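Local coordinates for protein multi-copper Oxidase CueO (Ochrobactrum, PDB 6EVG) that is a laccase-like multicopper oxidase that oxidises lignin model compounds and lignosulfonate, probably passing the electrons through its coppers to oxygen, at residues A[267-272]-A[460-465]. Residues are numbered along the deposited sequence; the frame is centred on the assembly and turned at random.
Sequences GERYEV and WKDTAL. With EDO (1,2-ethanediol), chain D.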
loop_
_atom_site.group_PDB
_atom_site.type_symbol
_atom_site.label_atom_id
_atom_site.label_comp_id
_atom_site.label_asym_id
_atom_site.label_seq_id
_atom_site.Cartn_x
_atom_site.Cartn_y
_atom_site.Cartn_z
ATOM N N GLY A 267 -0.389 2.464 -1.947
ATOM C CA GLY A 267 -0.677 2.069 -0.584
ATOM C C GLY A 267 -1.896 1.235 -0.365
ATOM O O GLY A 267 -1.999 0.573 0.687
ATOM N N GLU A 268 -2.831 1.226 -1.316
ATOM C CA GLU A 268 -4.005 0.385 -1.226
ATOM C C GLU A 268 -3.686 -1.047 -1.586
ATOM O O GLU A 268 -2.811 -1.339 -2.403
ATOM C CB GLU A 268 -5.126 0.882 -2.162
ATOM C CG GLU A 268 -5.744 2.220 -1.816
ATOM C CD GLU A 268 -7.005 2.422 -2.678
ATOM O OE1 GLU A 268 -6.845 2.873 -3.837
ATOM O OE2 GLU A 268 -8.107 2.090 -2.171
ATOM N N ARG A 269 -4.519 -1.911 -0.979
ATOM C CA ARG A 269 -4.493 -3.342 -1.300
ATOM C C ARG A 269 -5.894 -3.804 -1.625
ATOM O O ARG A 269 -6.858 -3.412 -0.969
ATOM C CB ARG A 269 -3.968 -4.217 -0.129
ATOM C CG ARG A 269 -2.493 -4.029 0.210
ATOM C CD ARG A 269 -2.202 -2.848 1.124
ATOM N NE ARG A 269 -2.688 -3.102 2.469
ATOM C CZ ARG A 269 -3.006 -2.158 3.342
ATOM N NH1 ARG A 269 -2.943 -0.857 3.020
ATOM N NH2 ARG A 269 -3.382 -2.508 4.576
ATOM N N TYR A 270 -6.002 -4.730 -2.592
ATOM C CA TYR A 270 -7.247 -5.447 -2.830
ATOM C C TYR A 270 -6.895 -6.923 -3.070
ATOM O O TYR A 270 -5.961 -7.237 -3.821
ATOM C CB TYR A 270 -7.994 -4.921 -4.052
ATOM C CG TYR A 270 -8.577 -3.538 -3.832
ATOM C CD1 TYR A 270 -9.809 -3.382 -3.228
ATOM C CD2 TYR A 270 -7.876 -2.398 -4.166
ATOM C CE1 TYR A 270 -10.340 -2.105 -3.013
ATOM C CE2 TYR A 270 -8.396 -1.129 -3.963
ATOM C CZ TYR A 270 -9.618 -1.008 -3.375
ATOM O OH TYR A 270 -10.156 0.264 -3.093
ATOM N N GLU A 271 -7.700 -7.797 -2.468
ATOM C CA GLU A 271 -7.609 -9.243 -2.777
ATOM C C GLU A 271 -8.785 -9.588 -3.692
ATOM O O GLU A 271 -9.943 -9.239 -3.372
ATOM C CB GLU A 271 -7.658 -10.081 -1.522
ATOM C CG GLU A 271 -6.598 -9.752 -0.475
ATOM C CD GLU A 271 -6.596 -10.682 0.699
ATOM O OE1 GLU A 271 -6.683 -11.896 0.508
ATOM O OE2 GLU A 271 -6.558 -10.188 1.831
ATOM N N VAL A 272 -8.464 -10.212 -4.821
ATOM C CA VAL A 272 -9.481 -10.542 -5.819
ATOM C C VAL A 272 -9.378 -12.000 -6.182
ATOM O O VAL A 272 -8.322 -12.634 -6.133
ATOM C CB VAL A 272 -9.327 -9.670 -7.053
ATOM C CG1 VAL A 272 -9.434 -8.197 -6.696
ATOM C CG2 VAL A 272 -8.114 -9.984 -7.876
ATOM N N TRP A 460 -13.311 -2.152 5.908
ATOM C CA TRP A 460 -12.263 -1.395 6.636
ATOM C C TRP A 460 -11.127 -1.042 5.729
ATOM O O TRP A 460 -10.616 -1.947 4.995
ATOM C CB TRP A 460 -11.772 -2.203 7.842
ATOM C CG TRP A 460 -12.693 -2.196 8.986
ATOM C CD1 TRP A 460 -13.432 -3.219 9.510
ATOM C CD2 TRP A 460 -13.029 -1.037 9.801
ATOM N NE1 TRP A 460 -14.192 -2.796 10.560
ATOM C CE2 TRP A 460 -13.944 -1.456 10.791
ATOM C CE3 TRP A 460 -12.579 0.274 9.810
ATOM C CZ2 TRP A 460 -14.415 -0.583 11.769
ATOM C CZ3 TRP A 460 -13.058 1.130 10.813
ATOM C CH2 TRP A 460 -13.922 0.703 11.767
ATOM N N LYS A 461 -10.701 0.221 5.755
ATOM C CA LYS A 461 -9.594 0.664 4.917
ATOM C C LYS A 461 -8.644 1.537 5.738
ATOM O O LYS A 461 -8.966 2.043 6.820
ATOM C CB LYS A 461 -10.120 1.390 3.664
ATOM C CG LYS A 461 -10.630 0.327 2.621
ATOM C CD LYS A 461 -11.080 0.846 1.308
ATOM C CE LYS A 461 -10.026 1.577 0.564
ATOM N NZ LYS A 461 -8.751 0.850 0.241
ATOM N N ASP A 462 -7.422 1.661 5.202
ATOM C CA ASP A 462 -6.447 2.604 5.740
ATOM C C ASP A 462 -5.896 3.539 4.692
ATOM O O ASP A 462 -5.171 4.481 5.079
ATOM C CB ASP A 462 -5.304 1.883 6.535
ATOM C CG ASP A 462 -4.497 0.905 5.695
ATOM O OD1 ASP A 462 -3.968 1.329 4.629
ATOM O OD2 ASP A 462 -4.368 -0.279 6.102
ATOM N N THR A 463 -6.168 3.334 3.397
ATOM C CA THR A 463 -5.660 4.146 2.329
ATOM C C THR A 463 -6.842 4.278 1.329
ATOM O O THR A 463 -7.495 3.280 1.064
ATOM C CB THR A 463 -4.433 3.530 1.647
ATOM O OG1 THR A 463 -3.452 3.229 2.679
ATOM C CG2 THR A 463 -3.830 4.416 0.635
ATOM N N ALA A 464 -7.090 5.473 0.800
ATOM C CA ALA A 464 -8.207 5.674 -0.150
ATOM C C ALA A 464 -7.895 6.760 -1.121
ATOM O O ALA A 464 -7.364 7.807 -0.720
ATOM C CB ALA A 464 -9.472 5.998 0.564
ATOM N N LEU A 465 -8.269 6.576 -2.381
ATOM C CA LEU A 465 -8.058 7.593 -3.388
ATOM C C LEU A 465 -9.192 8.629 -3.309
ATOM O O LEU A 465 -10.363 8.299 -3.482
ATOM C CB LEU A 465 -7.997 6.982 -4.796
ATOM C CG LEU A 465 -7.586 7.921 -5.916
ATOM C CD1 LEU A 465 -6.224 8.593 -5.717
ATOM C CD2 LEU A 465 -7.658 7.209 -7.260
HETATM C C1 EDO D . -11.233 3.943 -2.825
HETATM O O1 EDO D . -9.863 4.204 -2.528
HETATM C C2 EDO D . -11.972 5.250 -2.990
HETATM O O2 EDO D . -11.535 5.999 -4.136
#
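Within the two segments Asp462 OD1 accepts two bonds, one from Arg269 NH1 at 2.9 Å and one from Thr463 OG1 at 2.8 Å. Arg269 meets the carboxylate end-on: NH2 reaches OD2 of Asp462 at 2.9 Å, each nitrogen meets the syn lone pair of its oxygen, and guanidinium and carboxylate planes lie only 19° apart. Bends at chi2 (83°) and chi3 fold the arginine back, and NH1 also donates to Gly267 O in the guanidinium plane (2.9 Å), which helps fix the group's rotation; NE and NH2 bond Phe127 O and Asn128 OD1, respectively. An alanine in place of Arg269 would probably leave the buried Asp462 carboxylate without its countercharge and Gly267 O without this donor. A second salt bridge joins Lys461 NZ to the anti lone pair of Glu268 OE2 (2.8 Å), while NZ also donates to Thr463 O and pairs with Asp249. Beside the bridges, Thr463 CG2 packs on Glu268 CG at 3.8 Å. Ethanediol, probably from the crystallisation liquor, links Glu268 OE2 to Leu465 N through O1. Strands 269-275 and 463-466 belong to different sheets, and two buried ion pairs of opposite polarity, not backbone hydrogen bonds, link the two segments of these cupredoxin-like parts.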